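Local coordinates for uncharacterized protein MG376 homolog (Mycoplasma pneumoniae, PDB 2HQL) that probably binds single-stranded DNA through an OB fold, although its precise role in the cell remains uncharacterised, at residues 29-34 and 58-63. Residues are numbered along the deposited sequence; the frame is centred on the assembly and turned at random.
Sequences FLVTIK and YELEKH
F29 gives strand 28-39 a flat surface on which helix 54-64 can rest, and E61 and L60 use that ring in two different ways. E61 comes over one face: its CB sits 3.8 Å from the ring centroid, 19° off the normal, a CH-pi contact displaced toward the rim. The helix backbone presses on the same rim, E61 CA lying 3.4 Å from F29 CE2, against 3.6 Å for E61 CB to that atom. L60 meets the same ring at its edge, its CG lying near the ring plane and 3.7 Å from F29 CD2. With CG anti to the backbone N (chi1 -171°), F29 extends its ring toward the helix, where it can serve both neighbours.

L60 also reaches past the ring to V31. L60 CG lies 3.6 Å from V31 CG2, and both leucine methyls also approach that one valine branch; L60 CD2 lies 3.7 Å from F29 O. Beyond this pair, L60 reaches I70, I93 and I96, which ties the strand-helix contact into the apolar interior.

E61, partly exposed, contributes both an apolar face contact and a hydrogen-bonded carboxylate. Its aliphatic part covers the phenylalanine, while the extended chain carries the carboxylate on to W22, whose NE1 is hydrogen-bonded to OE2; the W22 ring in turn meets that of F29.

The axes of segments 29-34 and 58-63 approach to 8.5 Å, their N-to-C directions 39° apart, joined by apolar packing. The arrangement is characteristic of the OB fold, in which a helix between the third and fourth strands caps one end of a five-stranded beta-barrel, its apolar residues closing the barrel core.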
loop_
_atom_site.group_PDB
_atom_site.type_symbol
_atom_site.label_atom_id
_atom_site.label_comp_id
_atom_site.label_asym_id
_atom_site.label_seq_id
_atom_site.Cartn_x
_atom_site.Cartn_y
_atom_site.Cartn_z
ATOM N N PHE A 29 -7.581 16.082 -4.178
ATOM C CA PHE A 29 -6.519 16.766 -3.444
ATOM C C PHE A 29 -5.477 15.734 -3.052
ATOM O O PHE A 29 -5.802 14.728 -2.420
ATOM C CB PHE A 29 -7.079 17.422 -2.180
ATOM C CG PHE A 29 -6.102 18.315 -1.472
ATOM C CD1 PHE A 29 -5.604 19.453 -2.101
ATOM C CD2 PHE A 29 -5.705 18.037 -0.165
ATOM C CE1 PHE A 29 -4.728 20.309 -1.446
ATOM C CE2 PHE A 29 -4.818 18.893 0.513
ATOM C CZ PHE A 29 -4.330 20.033 -0.131
ATOM N N LEU A 30 -4.227 15.986 -3.422
ATOM C CA LEU A 30 -3.161 15.057 -3.114
ATOM C C LEU A 30 -2.218 15.532 -2.044
ATOM O O LEU A 30 -1.707 16.653 -2.089
ATOM C CB LEU A 30 -2.356 14.713 -4.368
ATOM C CG LEU A 30 -3.016 13.718 -5.325
ATOM C CD1 LEU A 30 -4.135 14.397 -6.128
ATOM C CD2 LEU A 30 -1.936 13.158 -6.248
ATOM N N VAL A 31 -1.987 14.636 -1.092
ATOM C CA VAL A 31 -1.100 14.883 0.028
ATOM C C VAL A 31 0.030 13.841 0.031
ATOM O O VAL A 31 -0.162 12.689 -0.360
ATOM C CB VAL A 31 -1.888 14.827 1.373
ATOM C CG1 VAL A 31 -0.927 14.969 2.568
ATOM C CG2 VAL A 31 -2.940 15.938 1.398
ATOM N N THR A 32 1.220 14.268 0.438
ATOM C CA THR A 32 2.360 13.371 0.520
ATOM C C THR A 32 2.799 13.294 1.971
ATOM O O THR A 32 3.135 14.308 2.596
ATOM C CB THR A 32 3.514 13.838 -0.353
ATOM O OG1 THR A 32 3.144 13.682 -1.727
ATOM C CG2 THR A 32 4.757 12.997 -0.082
ATOM N N ILE A 33 2.787 12.063 2.478
ATOM C CA ILE A 33 3.099 11.737 3.864
ATOM C C ILE A 33 4.448 11.038 4.055
ATOM O O ILE A 33 4.915 10.307 3.189
ATOM C CB ILE A 33 1.991 10.808 4.432
ATOM C CG1 ILE A 33 0.609 11.398 4.156
ATOM C CG2 ILE A 33 2.175 10.598 5.893
ATOM C CD1 ILE A 33 0.374 12.774 4.711
ATOM N N LYS A 34 5.053 11.270 5.214
ATOM C CA LYS A 34 6.326 10.661 5.589
ATOM C C LYS A 34 6.097 9.798 6.827
ATOM O O LYS A 34 5.420 10.212 7.769
ATOM C CB LYS A 34 7.361 11.734 5.942
ATOM C CG LYS A 34 8.608 11.174 6.646
ATOM C CD LYS A 34 9.549 12.262 7.188
ATOM C CE LYS A 34 8.941 13.030 8.366
ATOM N NZ LYS A 34 9.875 14.074 8.913
ATOM N N TYR A 58 -11.753 18.348 0.560
ATOM C CA TYR A 58 -11.785 19.611 1.272
ATOM C C TYR A 58 -11.529 19.447 2.764
ATOM O O TYR A 58 -11.056 20.378 3.423
ATOM C CB TYR A 58 -13.121 20.284 1.018
ATOM C CG TYR A 58 -13.186 20.884 -0.355
ATOM C CD1 TYR A 58 -12.521 22.078 -0.638
ATOM C CD2 TYR A 58 -13.887 20.256 -1.380
ATOM C CE1 TYR A 58 -12.556 22.639 -1.908
ATOM C CE2 TYR A 58 -13.926 20.805 -2.659
ATOM C CZ TYR A 58 -13.259 21.999 -2.916
ATOM O OH TYR A 58 -13.305 22.568 -4.173
ATOM N N GLU A 59 -11.852 18.266 3.290
ATOM C CA GLU A 59 -11.592 17.948 4.690
ATOM C C GLU A 59 -10.079 17.766 4.803
ATOM O O GLU A 59 -9.439 18.238 5.745
ATOM C CB GLU A 59 -12.251 16.629 5.081
ATOM C CG GLU A 59 -13.760 16.622 5.076
ATOM C CD GLU A 59 -14.317 15.242 5.379
ATOM O OE1 GLU A 59 -13.919 14.658 6.418
ATOM O OE2 GLU A 59 -15.149 14.739 4.583
ATOM N N LEU A 60 -9.521 17.072 3.815
ATOM C CA LEU A 60 -8.094 16.795 3.764
ATOM C C LEU A 60 -7.282 18.093 3.747
ATOM O O LEU A 60 -6.351 18.271 4.544
ATOM C CB LEU A 60 -7.785 15.933 2.528
ATOM C CG LEU A 60 -6.377 15.342 2.350
ATOM C CD1 LEU A 60 -5.913 14.701 3.661
ATOM C CD2 LEU A 60 -6.393 14.313 1.209
ATOM N N GLU A 61 -7.644 19.003 2.847
ATOM C CA GLU A 61 -6.952 20.283 2.734
ATOM C C GLU A 61 -7.044 21.081 4.037
ATOM O O GLU A 61 -6.112 21.795 4.401
ATOM C CB GLU A 61 -7.539 21.081 1.573
ATOM C CG GLU A 61 -7.061 22.509 1.512
ATOM C CD GLU A 61 -7.647 23.260 0.345
ATOM O OE1 GLU A 61 -8.886 23.241 0.180
ATOM O OE2 GLU A 61 -6.862 23.868 -0.406
ATOM N N LYS A 62 -8.171 20.956 4.735
ATOM C CA LYS A 62 -8.363 21.646 6.002
ATOM C C LYS A 62 -7.535 20.973 7.102
ATOM O O LYS A 62 -6.806 21.642 7.837
ATOM C CB LYS A 62 -9.850 21.659 6.368
ATOM C CG LYS A 62 -10.665 22.556 5.445
ATOM C CD LYS A 62 -12.159 22.542 5.759
ATOM C CE LYS A 62 -12.875 23.618 4.953
ATOM N NZ LYS A 62 -14.349 23.526 5.060
ATOM N N HIS A 63 -7.649 19.652 7.212
ATOM C CA HIS A 63 -6.882 18.902 8.201
ATOM C C HIS A 63 -5.419 19.192 7.922
ATOM O O HIS A 63 -4.577 19.125 8.811
ATOM C CB HIS A 63 -7.141 17.402 8.051
ATOM C CG HIS A 63 -6.304 16.544 8.952
ATOM N ND1 HIS A 63 -4.934 16.617 8.983
ATOM C CD2 HIS A 63 -6.656 15.588 9.847
ATOM C CE1 HIS A 63 -4.467 15.742 9.861
ATOM N NE2 HIS A 63 -5.491 15.107 10.397
#